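Transcriptional regulator, marR family, putative (Sulfolobus solfataricus, PDB 3F3X) probably binds DNA as a dimeric winged helix-turn-helix transcription factor of the MarR family. Local coordinates at residues 43-53 / 93-104. Numbering follows the deposited sequence.
Sequences LKATSEEPRSM and IVEITPKGRQVL. With SO4 (sulfate ion), chain B.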
ATOM      1  N   LEU A  43       5.652  -3.690  17.251  1.00 15.90           N
ATOM      2  CA  LEU A  43       6.809  -3.841  18.121  1.00 16.82           C
ATOM      3  C   LEU A  43       7.644  -2.559  18.115  1.00 17.23           C
ATOM      4  O   LEU A  43       8.089  -2.104  19.161  1.00 16.69           O
ATOM      5  CB  LEU A  43       7.668  -5.032  17.680  1.00 16.99           C
ATOM      6  CG  LEU A  43       7.017  -6.404  17.905  1.00 19.42           C
ATOM      7  CD1 LEU A  43       7.918  -7.513  17.370  1.00 21.33           C
ATOM      8  CD2 LEU A  43       6.768  -6.617  19.393  1.00 21.74           C
ATOM      9  N   LYS A  44       7.844  -1.964  16.944  1.00 17.56           N
ATOM     10  CA  LYS A  44       8.639  -0.741  16.884  1.00 19.01           C
ATOM     11  C   LYS A  44       8.013   0.394  17.699  1.00 19.87           C
ATOM     12  O   LYS A  44       8.686   1.033  18.511  1.00 18.99           O
ATOM     13  CB  LYS A  44       8.822  -0.280  15.439  1.00 19.35           C
ATOM     14  CG  LYS A  44       9.642   1.010  15.321  1.00 19.21           C
ATOM     15  CD  LYS A  44       9.761   1.475  13.879  1.00 21.03           C
ATOM     16  CE  LYS A  44      10.556   2.773  13.784  1.00 20.89           C
ATOM     17  NZ  LYS A  44      10.547   3.311  12.390  1.00 23.91           N
ATOM     18  N   ALA A  45       6.723   0.640  17.488  1.00 19.77           N
ATOM     19  CA  ALA A  45       6.031   1.713  18.200  1.00 19.59           C
ATOM     20  C   ALA A  45       6.013   1.513  19.722  1.00 19.23           C
ATOM     21  O   ALA A  45       6.218   2.466  20.484  1.00 18.16           O
ATOM     22  CB  ALA A  45       4.606   1.844  17.677  1.00 15.76           C
ATOM     23  N   THR A  46       5.754   0.285  20.165  1.00 19.15           N
ATOM     24  CA  THR A  46       5.719   0.013  21.599  1.00 17.68           C
ATOM     25  C   THR A  46       7.118  -0.022  22.215  1.00 17.75           C
ATOM     26  O   THR A  46       7.269   0.190  23.415  1.00 18.62           O
ATOM     27  CB  THR A  46       4.964  -1.311  21.925  1.00 17.34           C
ATOM     28  OG1 THR A  46       5.573  -2.413  21.241  1.00 18.98           O
ATOM     29  CG2 THR A  46       3.487  -1.199  21.509  1.00 18.56           C
ATOM     30  N   SER A  47       8.142  -0.276  21.402  1.00 19.83           N
ATOM     31  CA  SER A  47       9.506  -0.292  21.925  1.00 20.72           C
ATOM     32  C   SER A  47       9.873   1.130  22.360  1.00 22.22           C
ATOM     33  O   SER A  47      10.744   1.326  23.211  1.00 19.76           O
ATOM     34  CB  SER A  47      10.501  -0.781  20.865  1.00 21.19           C
ATOM     35  OG  SER A  47      10.735   0.207  19.874  1.00 21.87           O
ATOM     36  N   GLU A  48       9.202   2.113  21.761  1.00 21.34           N
ATOM     37  CA  GLU A  48       9.428   3.526  22.079  1.00 23.99           C
ATOM     38  C   GLU A  48       8.809   3.875  23.437  1.00 24.36           C
ATOM     39  O   GLU A  48       9.422   4.562  24.259  1.00 23.61           O
ATOM     40  CB  GLU A  48       8.824   4.405  20.975  1.00 23.88           C
ATOM     41  CG  GLU A  48       9.518   4.241  19.624  1.00 21.76           C
ATOM     42  CD  GLU A  48       8.668   4.708  18.454  1.00 25.94           C
ATOM     43  OE1 GLU A  48       7.565   5.251  18.680  1.00 23.73           O
ATOM     44  OE2 GLU A  48       9.108   4.520  17.300  1.00 28.29           O
ATOM     45  N   GLU A  49       7.590   3.399  23.657  1.00 22.02           N
ATOM     46  CA  GLU A  49       6.864   3.604  24.908  1.00 23.49           C
ATOM     47  C   GLU A  49       5.537   2.865  24.745  1.00 21.60           C
ATOM     48  O   GLU A  49       5.116   2.592  23.620  1.00 19.62           O
ATOM     49  CB  GLU A  49       6.606   5.101  25.173  1.00 24.14           C
ATOM     50  CG  GLU A  49       5.489   5.728  24.323  1.00 24.05           C
ATOM     51  CD  GLU A  49       5.244   7.195  24.665  1.00 27.38           C
ATOM     52  OE1 GLU A  49       6.089   8.043  24.312  1.00 25.85           O
ATOM     53  OE2 GLU A  49       4.209   7.500  25.296  1.00 27.46           O
ATOM     54  N   PRO A  50       4.871   2.510  25.858  1.00 20.31           N
ATOM     55  CA  PRO A  50       3.592   1.802  25.752  1.00 21.02           C
ATOM     56  C   PRO A  50       2.620   2.622  24.904  1.00 21.76           C
ATOM     57  O   PRO A  50       2.561   3.842  25.039  1.00 23.05           O
ATOM     58  CB  PRO A  50       3.149   1.679  27.207  1.00 21.98           C
ATOM     59  CG  PRO A  50       4.471   1.573  27.946  1.00 22.14           C
ATOM     60  CD  PRO A  50       5.275   2.662  27.267  1.00 22.20           C
ATOM     61  N   ARG A  51       1.872   1.953  24.031  1.00 20.54           N
ATOM     62  CA  ARG A  51       0.939   2.638  23.140  1.00 19.72           C
ATOM     63  C   ARG A  51      -0.472   2.083  23.241  1.00 21.20           C
ATOM     64  O   ARG A  51      -0.661   0.870  23.360  1.00 19.25           O
ATOM     65  CB  ARG A  51       1.393   2.487  21.687  1.00 19.21           C
ATOM     66  CG  ARG A  51       2.833   2.885  21.398  1.00 17.14           C
ATOM     67  CD  ARG A  51       3.052   4.370  21.625  1.00 18.17           C
ATOM     68  NE  ARG A  51       4.317   4.816  21.051  1.00 18.85           N
ATOM     69  CZ  ARG A  51       4.702   6.085  20.983  1.00 19.12           C
ATOM     70  NH1 ARG A  51       3.921   7.048  21.457  1.00 20.46           N
ATOM     71  NH2 ARG A  51       5.861   6.393  20.428  1.00 17.78           N
ATOM     72  N   SER A  52      -1.466   2.964  23.157  1.00 20.58           N
ATOM     73  CA  SER A  52      -2.856   2.523  23.214  1.00 22.42           C
ATOM     74  C   SER A  52      -3.217   1.887  21.873  1.00 23.34           C
ATOM     75  O   SER A  52      -2.535   2.111  20.868  1.00 20.71           O
ATOM     76  CB  SER A  52      -3.795   3.706  23.488  1.00 21.57           C
ATOM     77  OG  SER A  52      -3.879   4.568  22.366  1.00 22.74           O
ATOM     78  N   MET A  53      -4.290   1.103  21.859  1.00 23.74           N
ATOM     79  CA  MET A  53      -4.732   0.436  20.638  1.00 25.65           C
ATOM     80  C   MET A  53      -5.131   1.468  19.590  1.00 24.84           C
ATOM     81  O   MET A  53      -4.891   1.282  18.396  1.00 23.25           O
ATOM     82  CB  MET A  53      -5.909  -0.489  20.948  1.00 27.67           C
ATOM     83  CG  MET A  53      -5.590  -1.556  21.993  1.00 30.30           C
ATOM     84  SD  MET A  53      -4.435  -2.815  21.393  1.00 32.83           S
ATOM     85  CE  MET A  53      -5.579  -4.054  20.801  1.00 33.71           C
ATOM     86  N   ILE A  93      -3.637  -0.469  26.883  1.00 26.22           N
ATOM     87  CA  ILE A  93      -2.283  -0.096  26.509  1.00 24.22           C
ATOM     88  C   ILE A  93      -1.482  -1.337  26.144  1.00 23.21           C
ATOM     89  O   ILE A  93      -1.615  -2.381  26.787  1.00 23.23           O
ATOM     90  CB  ILE A  93      -1.556   0.612  27.677  1.00 25.03           C
ATOM     91  CG1 ILE A  93      -2.308   1.885  28.073  1.00 26.96           C
ATOM     92  CG2 ILE A  93      -0.124   0.932  27.281  1.00 27.76           C
ATOM     93  CD1 ILE A  93      -2.383   2.920  26.978  1.00 27.67           C
ATOM     94  N   VAL A  94      -0.647  -1.211  25.117  1.00 21.55           N
ATOM     95  CA  VAL A  94       0.198  -2.313  24.671  1.00 19.87           C
ATOM     96  C   VAL A  94       1.627  -2.001  25.102  1.00 19.53           C
ATOM     97  O   VAL A  94       2.184  -0.969  24.742  1.00 18.71           O
ATOM     98  CB  VAL A  94       0.173  -2.470  23.134  1.00 20.51           C
ATOM     99  CG1 VAL A  94       1.041  -3.658  22.718  1.00 18.27           C
ATOM    100  CG2 VAL A  94      -1.259  -2.675  22.649  1.00 21.29           C
ATOM    101  N   GLU A  95       2.205  -2.895  25.888  1.00 18.09           N
ATOM    102  CA  GLU A  95       3.563  -2.727  26.372  1.00 17.15           C
ATOM    103  C   GLU A  95       4.419  -3.844  25.810  1.00 17.49           C
ATOM    104  O   GLU A  95       4.012  -5.008  25.809  1.00 18.44           O
ATOM    105  CB  GLU A  95       3.587  -2.779  27.904  1.00 18.58           C
ATOM    106  CG  GLU A  95       4.992  -2.788  28.501  1.00 20.43           C
ATOM    107  CD  GLU A  95       4.981  -2.915  30.018  1.00 23.73           C
ATOM    108  OE1 GLU A  95       4.216  -3.754  30.539  1.00 21.60           O
ATOM    109  OE2 GLU A  95       5.750  -2.188  30.682  1.00 23.29           O
ATOM    110  N   ILE A  96       5.605  -3.496  25.320  0.50 16.40           N
ATOM    111  CA  ILE A  96       6.501  -4.496  24.760  0.50 15.65           C
ATOM    112  C   ILE A  96       7.174  -5.240  25.917  0.50 17.31           C
ATOM    113  O   ILE A  96       7.329  -4.691  27.008  0.50 17.97           O
ATOM    114  CB  ILE A  96       7.570  -3.833  23.839  0.50 14.02           C
ATOM    115  CG1 ILE A  96       8.173  -4.878  22.900  0.50 13.37           C
ATOM    116  CG2 ILE A  96       8.677  -3.188  24.682  0.50 13.88           C
ATOM    117  CD1 ILE A  96       9.085  -4.286  21.833  0.50  7.80           C
ATOM    118  N   THR A  97       7.546  -6.492  25.682  1.00 18.16           N
ATOM    119  CA  THR A  97       8.200  -7.309  26.706  1.00 20.39           C
ATOM    120  C   THR A  97       9.678  -7.429  26.328  1.00 22.21           C
ATOM    121  O   THR A  97      10.065  -7.124  25.195  1.00 20.91           O
ATOM    122  CB  THR A  97       7.630  -8.735  26.743  1.00 21.63           C
ATOM    123  OG1 THR A  97       7.979  -9.402  25.523  1.00 21.89           O
ATOM    124  CG2 THR A  97       6.102  -8.713  26.894  1.00 21.34           C
ATOM    125  N   PRO A  98      10.525  -7.869  27.270  1.00 22.51           N
ATOM    126  CA  PRO A  98      11.950  -8.010  26.957  1.00 22.68           C
ATOM    127  C   PRO A  98      12.159  -8.909  25.740  1.00 23.58           C
ATOM    128  O   PRO A  98      13.030  -8.653  24.902  1.00 24.24           O
ATOM    129  CB  PRO A  98      12.519  -8.607  28.238  1.00 22.92           C
ATOM    130  CG  PRO A  98      11.679  -7.930  29.295  1.00 23.16           C
ATOM    131  CD  PRO A  98      10.282  -8.056  28.713  1.00 22.80           C
ATOM    132  N   LYS A  99      11.353  -9.959  25.640  1.00 22.84           N
ATOM    133  CA  LYS A  99      11.452 -10.874  24.505  1.00 25.29           C
ATOM    134  C   LYS A  99      11.062 -10.124  23.234  1.00 23.27           C
ATOM    135  O   LYS A  99      11.675 -10.299  22.179  1.00 21.59           O
ATOM    136  CB  LYS A  99      10.528 -12.074  24.705  1.00 26.29           C
ATOM    137  CG  LYS A  99      10.624 -13.114  23.602  1.00 33.29           C
ATOM    138  CD  LYS A  99       9.696 -14.280  23.890  1.00 39.22           C
ATOM    139  CE  LYS A  99       9.701 -15.288  22.758  1.00 43.04           C
ATOM    140  NZ  LYS A  99       8.715 -16.373  23.006  1.00 47.62           N
ATOM    141  N   GLY A 100      10.041  -9.283  23.345  1.00 22.98           N
ATOM    142  CA  GLY A 100       9.605  -8.501  22.206  1.00 21.46           C
ATOM    143  C   GLY A 100      10.706  -7.572  21.710  1.00 21.32           C
ATOM    144  O   GLY A 100      10.884  -7.415  20.504  1.00 21.18           O
ATOM    145  N   ARG A 101      11.441  -6.950  22.629  1.00 20.27           N
ATOM    146  CA  ARG A 101      12.523  -6.047  22.237  1.00 22.31           C
ATOM    147  C   ARG A 101      13.603  -6.808  21.475  1.00 23.57           C
ATOM    148  O   ARG A 101      14.188  -6.296  20.521  1.00 21.73           O
ATOM    149  CB  ARG A 101      13.139  -5.365  23.464  1.00 21.55           C
ATOM    150  CG  ARG A 101      12.215  -4.363  24.147  1.00 22.83           C
ATOM    151  CD  ARG A 101      12.945  -3.586  25.235  1.00 25.11           C
ATOM    152  NE  ARG A 101      12.052  -2.706  25.988  1.00 24.22           N
ATOM    153  CZ  ARG A 101      11.665  -1.492  25.601  1.00 26.35           C
ATOM    154  NH1 ARG A 101      12.085  -0.973  24.453  1.00 23.03           N
ATOM    155  NH2 ARG A 101      10.843  -0.792  26.374  1.00 28.83           N
ATOM    156  N   GLN A 102      13.853  -8.041  21.897  1.00 23.19           N
ATOM    157  CA  GLN A 102      14.858  -8.867  21.246  1.00 27.14           C
ATOM    158  C   GLN A 102      14.390  -9.258  19.844  1.00 25.94           C
ATOM    159  O   GLN A 102      15.166  -9.216  18.888  1.00 25.52           O
ATOM    160  CB  GLN A 102      15.136 -10.111  22.099  1.00 31.97           C
ATOM    161  CG  GLN A 102      15.978 -11.173  21.417  1.00 41.08           C
ATOM    162  CD  GLN A 102      16.425 -12.262  22.381  1.00 46.82           C
ATOM    163  OE1 GLN A 102      15.642 -12.738  23.210  1.00 49.90           O
ATOM    164  NE2 GLN A 102      17.686 -12.669  22.270  1.00 48.77           N
ATOM    165  N   VAL A 103      13.119  -9.628  19.720  1.00 23.41           N
ATOM    166  CA  VAL A 103      12.571 -10.007  18.425  1.00 23.55           C
ATOM    167  C   VAL A 103      12.552  -8.802  17.490  1.00 23.83           C
ATOM    168  O   VAL A 103      12.822  -8.936  16.295  1.00 24.41           O
ATOM    169  CB  VAL A 103      11.149 -10.599  18.566  1.00 23.20           C
ATOM    170  CG1 VAL A 103      10.498 -10.749  17.201  1.00 26.23           C
ATOM    171  CG2 VAL A 103      11.233 -11.966  19.227  1.00 24.81           C
ATOM    172  N   LEU A 104      12.244  -7.624  18.027  1.00 22.12           N
ATOM    173  CA  LEU A 104      12.233  -6.420  17.205  1.00 21.84           C
ATOM    174  C   LEU A 104      13.608  -6.171  16.578  1.00 22.62           C
ATOM    175  O   LEU A 104      13.704  -5.791  15.408  1.00 22.21           O
ATOM    176  CB  LEU A 104      11.834  -5.203  18.038  1.00 21.13           C
ATOM    177  CG  LEU A 104      12.012  -3.851  17.343  1.00 22.00           C
ATOM    178  CD1 LEU A 104      11.208  -3.810  16.042  1.00 23.36           C
ATOM    179  CD2 LEU A 104      11.556  -2.742  18.281  1.00 21.18           C
TER
HETATM  180  S   SO4 B 201       6.983   3.998  11.859  1.00 27.53           S
HETATM  181  O1  SO4 B 201       6.805   3.347  10.547  1.00 29.51           O
HETATM  182  O2  SO4 B 201       7.083   2.973  12.908  1.00 28.59           O
HETATM  183  O3  SO4 B 201       5.824   4.872  12.138  1.00 24.43           O
HETATM  184  O4  SO4 B 201       8.222   4.794  11.833  1.00 28.54           O
HETATM  185  O   HOH W   1       6.053  -0.697  25.740  1.00 18.40           O
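Arg51 and Val94 show how a very short strand can close the edge of a winged-helix sheet: as an antiparallel hydrogen-bonded pair they exchange two backbone bonds, Val94 N to Arg51 O (2.7 Å) and Arg51 N to Val94 O. Beyond the pair, a water joins helix to strand, donating to Thr46 O and accepting from Ile96 N.

Side chains fill the angle between strand and helix. Val94 places CG1 anti to its backbone N (chi1 -178°), against Thr46 CG2, while its other branch, CG2, meets Met53 SD at 3.4 Å. Thr46 OG1 lies over Ile96 CB but spends its polarity on Ile42 O, one turn back in its own helix. On the face carrying Ile93 and Ser52, Ile93 CD1 reaches Ser52, while Pro50 CB, from the preceding turn, presses tightly on Ile93 CG2 at 3.4 Å.

Farther along, in the conformer given, one of two, Ile96 extends CD1 between Leu43 and Ser47; Leu104 CD2 packs closely on Ser47 CB (3.4 Å). Arg101 starts away from the helix and runs extended to NE, where the last torsion (chi4 -82°) turns the guanidinium so that, in that same conformer, Ile96 CG2 sits 3.5 Å above the centre of one face. Arg101 NH1 then donates to Ser47 O (2.9 Å) in the carbonyl plane, on a lone pair. Arg51 is also held within its own segment: NE donates to Ala45 O from above the carbonyl plane, and NH2 forms a salt bridge with Glu48 OE1, which also pairs with Arg59.

The axes of 43-48 and 93-96 cross at 87°, and helix 37-48 also packs against helix 98-118. Strand 80-85 flanks strand 92-96 on the side away from 51-52, its Val80 touching Leu43 and Val94, while helix 64-76 receives Met53.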